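Local atomic coordinates of carbohydrate esterase family 2 (CE2) (Chaetomium olivicolor, PDB entry 4XVH), a protein that probably removes acetyl groups from xylan or related polysaccharides, joining an SGNH-type esterase domain to a beta-sandwich carbohydrate-binding domain. Residues Lys142-Leu147 with Ala313-Val318; Asp206-Asn211 with Ala249-Leu254; Leu253-Met258 with Ala289-Trp294. All coordinates share one frame; numbering follows the deposited sequence.

Interaction 1: Lys142-Leu147 with Ala313-Val318; sequences KTYGVL and AAEGEV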
loop_
_atom_site.group_PDB
_atom_site.type_symbol
_atom_site.label_atom_id
_atom_site.label_comp_id
_atom_site.label_asym_id
_atom_site.label_seq_id
_atom_site.Cartn_x
_atom_site.Cartn_y
_atom_site.Cartn_z
ATOM N N LYS A 142 -2.753 -7.044 -5.272
ATOM C CA LYS A 142 -3.048 -6.833 -6.695
ATOM C C LYS A 142 -2.992 -5.366 -7.102
ATOM O O LYS A 142 -3.385 -5.017 -8.220
ATOM C CB LYS A 142 -4.427 -7.385 -7.061
ATOM C CG LYS A 142 -4.454 -8.933 -7.074
ATOM C CD LYS A 142 -5.709 -9.456 -7.827
ATOM C CE LYS A 142 -5.651 -10.974 -7.998
ATOM N NZ LYS A 142 -6.852 -11.487 -8.784
ATOM N N THR A 143 -2.527 -4.498 -6.204
ATOM C CA THR A 143 -2.508 -3.058 -6.512
ATOM C C THR A 143 -1.369 -2.700 -7.469
ATOM O O THR A 143 -0.383 -3.419 -7.553
ATOM C CB THR A 143 -2.360 -2.194 -5.252
ATOM O OG1 THR A 143 -1.208 -2.626 -4.497
ATOM C CG2 THR A 143 -3.658 -2.291 -4.379
ATOM N N TYR A 144 -1.500 -1.553 -8.144
ATOM C CA TYR A 144 -0.493 -1.061 -9.089
ATOM C C TYR A 144 0.890 -0.988 -8.408
ATOM O O TYR A 144 1.905 -1.349 -8.999
ATOM C CB TYR A 144 -0.898 0.334 -9.640
ATOM C CG TYR A 144 -0.717 1.400 -8.571
ATOM C CD1 TYR A 144 -1.624 1.523 -7.501
ATOM C CD2 TYR A 144 0.416 2.208 -8.570
ATOM C CE1 TYR A 144 -1.412 2.457 -6.476
ATOM C CE2 TYR A 144 0.632 3.136 -7.572
ATOM C CZ TYR A 144 -0.286 3.262 -6.525
ATOM O OH TYR A 144 -0.021 4.193 -5.530
ATOM N N GLY A 145 0.947 -0.547 -7.150
ATOM C CA GLY A 145 2.267 -0.374 -6.539
ATOM C C GLY A 145 2.949 -1.700 -6.230
ATOM O O GLY A 145 4.150 -1.879 -6.437
ATOM N N VAL A 146 2.179 -2.641 -5.698
ATOM C CA VAL A 146 2.715 -3.983 -5.433
ATOM C C VAL A 146 3.075 -4.755 -6.715
ATOM O O VAL A 146 4.124 -5.423 -6.794
ATOM C CB VAL A 146 1.703 -4.761 -4.581
ATOM C CG1 VAL A 146 2.131 -6.242 -4.447
ATOM C CG2 VAL A 146 1.602 -4.041 -3.191
ATOM N N LEU A 147 2.224 -4.657 -7.728
ATOM C CA LEU A 147 2.503 -5.328 -8.987
ATOM C C LEU A 147 3.801 -4.765 -9.649
ATOM O O LEU A 147 4.578 -5.509 -10.248
ATOM C CB LEU A 147 1.303 -5.194 -9.928
ATOM C CG LEU A 147 0.060 -5.992 -9.503
ATOM C CD1 LEU A 147 -1.060 -5.826 -10.570
ATOM C CD2 LEU A 147 0.454 -7.484 -9.324
ATOM N N ALA A 313 -3.473 -3.442 -12.833
ATOM C CA ALA A 313 -2.397 -4.199 -13.442
ATOM C C ALA A 313 -1.757 -3.340 -14.549
ATOM O O ALA A 313 -0.527 -3.334 -14.727
ATOM C CB ALA A 313 -2.906 -5.537 -13.987
ATOM N N ALA A 314 -2.591 -2.611 -15.294
ATOM C CA ALA A 314 -2.094 -1.757 -16.383
ATOM C C ALA A 314 -1.144 -0.662 -15.859
ATOM O O ALA A 314 -0.069 -0.411 -16.435
ATOM C CB ALA A 314 -3.264 -1.146 -17.140
ATOM N N GLU A 315 -1.487 -0.031 -14.744
ATOM C CA GLU A 315 -0.599 1.028 -14.216
ATOM C C GLU A 315 0.612 0.413 -13.513
ATOM O O GLU A 315 1.689 1.031 -13.424
ATOM C CB GLU A 315 -1.357 1.947 -13.252
ATOM C CG GLU A 315 -0.577 3.166 -12.743
ATOM C CD GLU A 315 -0.289 4.209 -13.804
ATOM O OE1 GLU A 315 -0.785 4.073 -14.958
ATOM O OE2 GLU A 315 0.447 5.175 -13.461
ATOM N N GLY A 316 0.451 -0.813 -13.030
ATOM C CA GLY A 316 1.585 -1.513 -12.432
ATOM C C GLY A 316 2.703 -1.635 -13.453
ATOM O O GLY A 316 3.892 -1.441 -13.154
ATOM N N GLU A 317 2.323 -1.948 -14.684
ATOM C CA GLU A 317 3.308 -2.048 -15.776
ATOM C C GLU A 317 3.923 -0.704 -16.102
ATOM O O GLU A 317 5.135 -0.583 -16.295
ATOM C CB GLU A 317 2.659 -2.606 -17.045
ATOM C CG GLU A 317 2.915 -4.063 -17.232
ATOM C CD GLU A 317 4.423 -4.394 -17.339
ATOM O OE1 GLU A 317 5.125 -3.902 -18.272
ATOM O OE2 GLU A 317 4.899 -5.155 -16.464
ATOM N N VAL A 318 3.079 0.317 -16.192
ATOM C CA VAL A 318 3.587 1.663 -16.442
ATOM C C VAL A 318 4.593 2.060 -15.352
ATOM O O VAL A 318 5.679 2.568 -15.629
ATOM C CB VAL A 318 2.443 2.694 -16.483
ATOM C CG1 VAL A 318 2.977 4.110 -16.372
ATOM C CG2 VAL A 318 1.604 2.506 -17.765
#

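Interaction 2: Asp206-Asn211 with Ala249-Leu254; sequences DAVVIN and AHFFLL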
loop_
_atom_site.group_PDB
_atom_site.type_symbol
_atom_site.label_atom_id
_atom_site.label_comp_id
_atom_site.label_asym_id
_atom_site.label_seq_id
_atom_site.Cartn_x
_atom_site.Cartn_y
_atom_site.Cartn_z
ATOM N N ASP A 206 15.003 2.349 -2.597
ATOM C CA ASP A 206 15.565 2.871 -3.826
ATOM C C ASP A 206 14.584 3.811 -4.494
ATOM O O ASP A 206 14.972 4.764 -5.196
ATOM C CB ASP A 206 15.891 1.743 -4.789
ATOM C CG ASP A 206 16.793 0.720 -4.183
ATOM O OD1 ASP A 206 18.018 0.868 -4.333
ATOM O OD2 ASP A 206 16.284 -0.245 -3.579
ATOM N N ALA A 207 13.308 3.519 -4.275
ATOM C CA ALA A 207 12.239 4.266 -4.901
ATOM C C ALA A 207 11.131 4.490 -3.892
ATOM O O ALA A 207 10.828 3.599 -3.094
ATOM C CB ALA A 207 11.694 3.511 -6.115
ATOM N N VAL A 208 10.522 5.673 -3.964
ATOM C CA VAL A 208 9.387 6.036 -3.141
ATOM C C VAL A 208 8.286 6.526 -4.058
ATOM O O VAL A 208 8.477 7.494 -4.825
ATOM C CB VAL A 208 9.731 7.122 -2.131
ATOM C CG1 VAL A 208 8.449 7.638 -1.415
ATOM C CG2 VAL A 208 10.757 6.587 -1.118
ATOM N N VAL A 209 7.156 5.825 -3.980
ATOM C CA VAL A 209 5.993 6.070 -4.824
ATOM C C VAL A 209 4.931 6.799 -4.015
ATOM O O VAL A 209 4.580 6.362 -2.909
ATOM C CB VAL A 209 5.396 4.762 -5.373
ATOM C CG1 VAL A 209 4.147 5.085 -6.223
ATOM C CG2 VAL A 209 6.461 3.990 -6.196
ATOM N N ILE A 210 4.472 7.938 -4.513
ATOM C CA ILE A 210 3.455 8.674 -3.767
ATOM C C ILE A 210 2.247 8.921 -4.645
ATOM O O ILE A 210 2.380 9.525 -5.700
ATOM C CB ILE A 210 3.987 10.019 -3.249
ATOM C CG1 ILE A 210 5.201 9.779 -2.336
ATOM C CG2 ILE A 210 2.851 10.782 -2.535
ATOM C CD1 ILE A 210 5.974 11.017 -2.005
ATOM N N ASN A 211 1.075 8.487 -4.176
ATOM C CA ASN A 211 -0.174 8.678 -4.899
ATOM C C ASN A 211 -1.236 9.288 -3.977
ATOM O O ASN A 211 -1.990 8.575 -3.304
ATOM C CB ASN A 211 -0.635 7.332 -5.459
ATOM C CG ASN A 211 -1.903 7.427 -6.300
ATOM O OD1 ASN A 211 -2.666 8.393 -6.239
ATOM N ND2 ASN A 211 -2.150 6.373 -7.063
ATOM N N ALA A 249 16.877 8.318 -2.548
ATOM C CA ALA A 249 15.765 7.655 -3.245
ATOM C C ALA A 249 15.275 8.478 -4.425
ATOM O O ALA A 249 15.319 9.713 -4.376
ATOM C CB ALA A 249 14.598 7.407 -2.284
ATOM N N HIS A 250 14.782 7.806 -5.467
ATOM C CA HIS A 250 14.006 8.493 -6.493
ATOM C C HIS A 250 12.531 8.495 -6.102
ATOM O O HIS A 250 12.037 7.530 -5.509
ATOM C CB HIS A 250 14.188 7.839 -7.859
ATOM C CG HIS A 250 15.511 8.156 -8.484
ATOM N ND1 HIS A 250 15.632 8.854 -9.664
ATOM C CD2 HIS A 250 16.775 7.891 -8.074
ATOM C CE1 HIS A 250 16.915 9.017 -9.952
ATOM N NE2 HIS A 250 17.628 8.424 -9.013
ATOM N N PHE A 251 11.833 9.581 -6.435
ATOM C CA PHE A 251 10.428 9.707 -6.058
ATOM C C PHE A 251 9.534 9.688 -7.299
ATOM O O PHE A 251 9.836 10.353 -8.315
ATOM C CB PHE A 251 10.219 11.002 -5.239
ATOM C CG PHE A 251 10.840 10.931 -3.867
ATOM C CD1 PHE A 251 12.216 11.039 -3.719
ATOM C CD2 PHE A 251 10.049 10.670 -2.748
ATOM C CE1 PHE A 251 12.811 10.954 -2.480
ATOM C CE2 PHE A 251 10.610 10.572 -1.498
ATOM C CZ PHE A 251 12.008 10.703 -1.354
ATOM N N PHE A 252 8.435 8.943 -7.197
ATOM C CA PHE A 252 7.496 8.736 -8.287
ATOM C C PHE A 252 6.129 9.239 -7.851
ATOM O O PHE A 252 5.452 8.619 -7.015
ATOM C CB PHE A 252 7.498 7.251 -8.691
ATOM C CG PHE A 252 8.848 6.819 -9.207
ATOM C CD1 PHE A 252 9.844 6.412 -8.315
ATOM C CD2 PHE A 252 9.185 6.983 -10.546
ATOM C CE1 PHE A 252 11.128 6.096 -8.755
ATOM C CE2 PHE A 252 10.505 6.650 -10.998
ATOM C CZ PHE A 252 11.452 6.202 -10.092
ATOM N N LEU A 253 5.748 10.380 -8.419
ATOM C CA LEU A 253 4.540 11.110 -8.037
ATOM C C LEU A 253 3.438 10.910 -9.070
ATOM O O LEU A 253 3.571 11.302 -10.231
ATOM C CB LEU A 253 4.857 12.604 -7.874
ATOM C CG LEU A 253 6.091 12.942 -7.024
ATOM C CD1 LEU A 253 6.231 14.466 -6.780
ATOM C CD2 LEU A 253 6.123 12.227 -5.689
ATOM N N LEU A 254 2.358 10.279 -8.657
ATOM C CA LEU A 254 1.302 9.900 -9.598
ATOM C C LEU A 254 0.069 10.776 -9.469
ATOM O O LEU A 254 -0.305 11.173 -8.375
ATOM C CB LEU A 254 0.859 8.443 -9.380
ATOM C CG LEU A 254 1.705 7.284 -9.918
ATOM C CD1 LEU A 254 3.048 7.152 -9.194
ATOM C CD2 LEU A 254 0.871 5.955 -9.819
HETATM O O HOH W 1 0.634 11.929 -5.817
HETATM O O HOH W 2 -2.891 10.949 -7.390
#

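Interaction 3: Leu253-Met258 with Ala289-Trp294; sequences LLNSPM and AHFVDW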
loop_
_atom_site.group_PDB
_atom_site.type_symbol
_atom_site.label_atom_id
_atom_site.label_comp_id
_atom_site.label_asym_id
_atom_site.label_seq_id
_atom_site.Cartn_x
_atom_site.Cartn_y
_atom_site.Cartn_z
ATOM N N LEU A 253 5.748 10.380 -8.419
ATOM C CA LEU A 253 4.540 11.110 -8.037
ATOM C C LEU A 253 3.438 10.910 -9.070
ATOM O O LEU A 253 3.571 11.302 -10.231
ATOM C CB LEU A 253 4.857 12.604 -7.874
ATOM C CG LEU A 253 6.091 12.942 -7.024
ATOM C CD1 LEU A 253 6.231 14.466 -6.780
ATOM C CD2 LEU A 253 6.123 12.227 -5.689
ATOM N N LEU A 254 2.358 10.279 -8.657
ATOM C CA LEU A 254 1.302 9.900 -9.598
ATOM C C LEU A 254 0.069 10.776 -9.469
ATOM O O LEU A 254 -0.305 11.173 -8.375
ATOM C CB LEU A 254 0.859 8.443 -9.380
ATOM C CG LEU A 254 1.705 7.284 -9.918
ATOM C CD1 LEU A 254 3.048 7.152 -9.194
ATOM C CD2 LEU A 254 0.871 5.955 -9.819
ATOM N N ASN A 255 -0.594 11.031 -10.590
ATOM C CA ASN A 255 -1.890 11.642 -10.532
ATOM C C ASN A 255 -2.949 10.526 -10.415
ATOM O O ASN A 255 -2.636 9.319 -10.411
ATOM C CB ASN A 255 -2.118 12.539 -11.757
ATOM C CG ASN A 255 -1.899 11.808 -13.052
ATOM O OD1 ASN A 255 -1.769 10.597 -13.053
ATOM N ND2 ASN A 255 -1.864 12.545 -14.170
ATOM N N SER A 256 -4.198 10.923 -10.330
ATOM C CA SER A 256 -5.249 10.002 -9.895
ATOM C C SER A 256 -6.097 9.436 -11.027
ATOM O O SER A 256 -6.679 10.196 -11.802
ATOM C CB SER A 256 -6.179 10.724 -8.927
ATOM O OG SER A 256 -7.283 9.900 -8.657
ATOM N N PRO A 257 -6.219 8.103 -11.084
ATOM C CA PRO A 257 -7.126 7.449 -12.036
ATOM C C PRO A 257 -8.605 7.729 -11.722
ATOM O O PRO A 257 -9.460 7.475 -12.572
ATOM C CB PRO A 257 -6.809 5.956 -11.850
ATOM C CG PRO A 257 -6.451 5.854 -10.373
ATOM C CD PRO A 257 -5.609 7.125 -10.156
ATOM N N MET A 258 -8.898 8.246 -10.522
ATOM C CA MET A 258 -10.275 8.565 -10.146
ATOM C C MET A 258 -10.652 10.024 -10.378
ATOM O O MET A 258 -11.834 10.352 -10.309
ATOM C CB MET A 258 -10.528 8.206 -8.674
ATOM C CG MET A 258 -10.440 6.708 -8.415
ATOM S SD MET A 258 -10.638 6.146 -6.693
ATOM C CE MET A 258 -12.401 6.506 -6.436
ATOM N N ALA A 289 13.084 13.345 -8.728
ATOM C CA ALA A 289 11.620 13.297 -8.723
ATOM C C ALA A 289 11.113 13.023 -10.126
ATOM O O ALA A 289 11.673 13.527 -11.099
ATOM C CB ALA A 289 11.037 14.596 -8.210
ATOM N N HIS A 290 10.023 12.273 -10.226
ATOM C CA HIS A 290 9.505 11.848 -11.518
ATOM C C HIS A 290 7.999 11.856 -11.500
ATOM O O HIS A 290 7.393 11.291 -10.572
ATOM C CB HIS A 290 9.997 10.433 -11.850
ATOM C CG HIS A 290 11.476 10.268 -11.718
ATOM N ND1 HIS A 290 12.342 10.498 -12.767
ATOM C CD2 HIS A 290 12.244 9.913 -10.663
ATOM C CE1 HIS A 290 13.587 10.305 -12.356
ATOM N NE2 HIS A 290 13.550 9.928 -11.087
ATOM N N PHE A 291 7.388 12.432 -12.539
ATOM C CA PHE A 291 5.924 12.355 -12.680
ATOM C C PHE A 291 5.519 11.095 -13.415
ATOM O O PHE A 291 6.114 10.729 -14.435
ATOM C CB PHE A 291 5.365 13.583 -13.428
ATOM C CG PHE A 291 3.978 13.361 -14.021
ATOM C CD1 PHE A 291 2.863 13.302 -13.209
ATOM C CD2 PHE A 291 3.803 13.219 -15.413
ATOM C CE1 PHE A 291 1.577 13.088 -13.768
ATOM C CE2 PHE A 291 2.536 13.035 -15.966
ATOM C CZ PHE A 291 1.434 12.975 -15.143
ATOM N N VAL A 292 4.518 10.400 -12.890
ATOM C CA VAL A 292 4.063 9.186 -13.548
ATOM C C VAL A 292 2.554 9.350 -13.773
ATOM O O VAL A 292 1.787 9.528 -12.826
ATOM C CB VAL A 292 4.385 7.902 -12.697
ATOM C CG1 VAL A 292 3.764 6.652 -13.355
ATOM C CG2 VAL A 292 5.903 7.748 -12.490
ATOM N N ASP A 293 2.129 9.314 -15.033
ATOM C CA ASP A 293 0.718 9.516 -15.352
ATOM C C ASP A 293 -0.107 8.270 -15.095
ATOM O O ASP A 293 0.365 7.166 -15.318
ATOM C CB ASP A 293 0.566 9.941 -16.814
ATOM C CG ASP A 293 -0.841 10.308 -17.162
ATOM O OD1 ASP A 293 -1.481 11.111 -16.430
ATOM O OD2 ASP A 293 -1.313 9.788 -18.191
ATOM N N TRP A 294 -1.330 8.463 -14.606
ATOM C CA TRP A 294 -2.311 7.401 -14.516
ATOM C C TRP A 294 -3.598 7.935 -15.152
ATOM O O TRP A 294 -4.338 8.719 -14.551
ATOM C CB TRP A 294 -2.535 6.958 -13.056
ATOM C CG TRP A 294 -3.249 5.635 -12.914
ATOM C CD1 TRP A 294 -3.944 4.964 -13.883
ATOM C CD2 TRP A 294 -3.308 4.812 -11.727
ATOM N NE1 TRP A 294 -4.434 3.763 -13.372
ATOM C CE2 TRP A 294 -4.058 3.651 -12.055
ATOM C CE3 TRP A 294 -2.793 4.947 -10.425
ATOM C CZ2 TRP A 294 -4.313 2.619 -11.124
ATOM C CZ3 TRP A 294 -3.043 3.925 -9.495
ATOM C CH2 TRP A 294 -3.802 2.775 -9.860
#

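Interaction 1: Lys142-Leu147 with Ala313-Val318
Tyr144 and Gly316 bring two helices together so closely that their CA atoms lie 4.0 Å apart. Gly316 has no side chain, and a CB on it would press tightly against CB of Leu147; the missing group is what admits this approach. On one flank CB of Tyr144 meets CB of Glu315 at 4.0 Å. From there the phenol leads away from residues 313-318: chi1 of 73° sets CG between the backbone N and the carbonyl carbon. Glu315 CG, anti to its backbone N (chi1 -174°), approaches the Tyr144 ring obliquely. The Tyr144 hydroxyl finds Thr120 OG1 for a hydrogen bond, while the ring meets Trp294. On the other flank Leu147 reaches across with one methyl branch, CD1 lying 3.6 Å from CA of Ala313 and 3.9 Å from its CB. CA of Gly316 makes a CA-H...O contact of 3.5 Å with Tyr144 O. Tyr144 also opens helix 144-151 directly after the N-cap residue Thr143, and its backbone N donates to His312 ND1. Within the GDSL esterase domain, the contact packs the start of helix 144-151 against the C-terminal helix. No conventional hydrogen bond spans the two segments, implying cohesion through close backbone approach and apolar contact.

Interaction 2: Asp206-Asn211 with Ala249-Leu254
Val208 packs beside Phe251, the two side chains pointing the same way from neighbouring strands, with CB of Val208 3.6 Å from CD2 of the ring. CG1 of Val208, anti to its backbone N (chi1 172°), presses on the same CD2-CE2 side of the ring. Ile210 extends this apolar patch: its CD1 stands at the edge of the Phe251 ring, near the ring plane, and touches CD2 of Leu253 at 3.9 Å. Helix 228-243 covers this face, Val239 touching both Ile210 and Phe251. On the reverse face CB of Ala207 meets CE1 of Phe252 at 3.7 Å, and CG1 of Val209 meets CD1 of Leu254 at 3.8 Å; helix 309-327 lies over Phe252 and Leu254. Such a parallel sheet with helices on both faces is the three-layer core of the SGNH hydrolase fold, and strands 207-211 and 250-254 are adjacent in it, their axes 4.7 Å apart and inclined by 18°. Five backbone hydrogen bonds join them, alternating in direction as parallel pairing requires, from His250 N to Asp206 O at one end to Leu254 N to Ile210 O at the other. The Phe252 N to Val208 O bond, near the middle, is 2.8 Å long. Beyond the last of them the strand ends turn polar. One water lies within hydrogen-bonding distance of both Ile210 O and Leu254 O. A second lies between Leu254 O and Asn211 OD1, 2.8 Å from the latter.

Interaction 3: Leu253-Met258 with Ala289-Trp294
A beta-alpha-beta crossover through helix 270-285 sets strand 289-292 parallel to strand 250-254 at the margin of the esterase sheet, and the contact runs on into the loops that follow both strands. Two backbone bonds make the pairing, Leu253 N to His290 O and Val292 N to Leu253 O. Past them Asn255 takes over with its side chain, chi1 of 54° placing CG between the backbone N and the carbonyl carbon. Its OD1 receives Trp294 N at 2.7 Å on an in-plane lone pair, and its ND2 donates to Asp293 OD1, also at 2.7 Å and nearly straight (171°). ND2 also lies at the edge of the Phe291 ring, in its plane, the amide turned almost perpendicular to that ring; Thr275 OG1 is a further partner. Farther along, Pro257 rests its CB-CG-CD side over one face of the Trp294 indole, the rest of its ring tilted up: CB sits 3.5 Å from the centroid of the five-membered ring, a CH-pi contact, while CD approaches CE3 at 3.6 Å. CD2 of Leu254 touches CE3 as well. An alanine in place of Trp294 would probably open a gap beside Pro257 and Leu254, leaving the proline ring without its CH-pi platform. With both ends of one amide engaged and the proline packed over the indole, the chemistry suggests that the loops are probably kept in register after regular pairing ends.

Interactions 2 and 3, centred 10 Å apart, share Leu253 and Leu254, gripping strand 250-254 along both edges. A probable hydrogen bond of 2.7 Å between His250 ND1 and His290 NE2 joins them. Interaction 1 sits on the face carrying Val209 and Leu254, next to Trp294 in the loop after strand 289-292: CD1 of Tyr144 lies 3.4 Å from CZ3 of Trp294, and its CE2 3.6 Å from CD2 of Leu254. The polyether in the pocket that includes Ser118, Asn215 and His306 is about 9 Å from the side chains of Asn211 and Ser256 and about 11 Å from that of Tyr144. Those three lie outside the pocket lining, so the contacts probably influence it only through the fold.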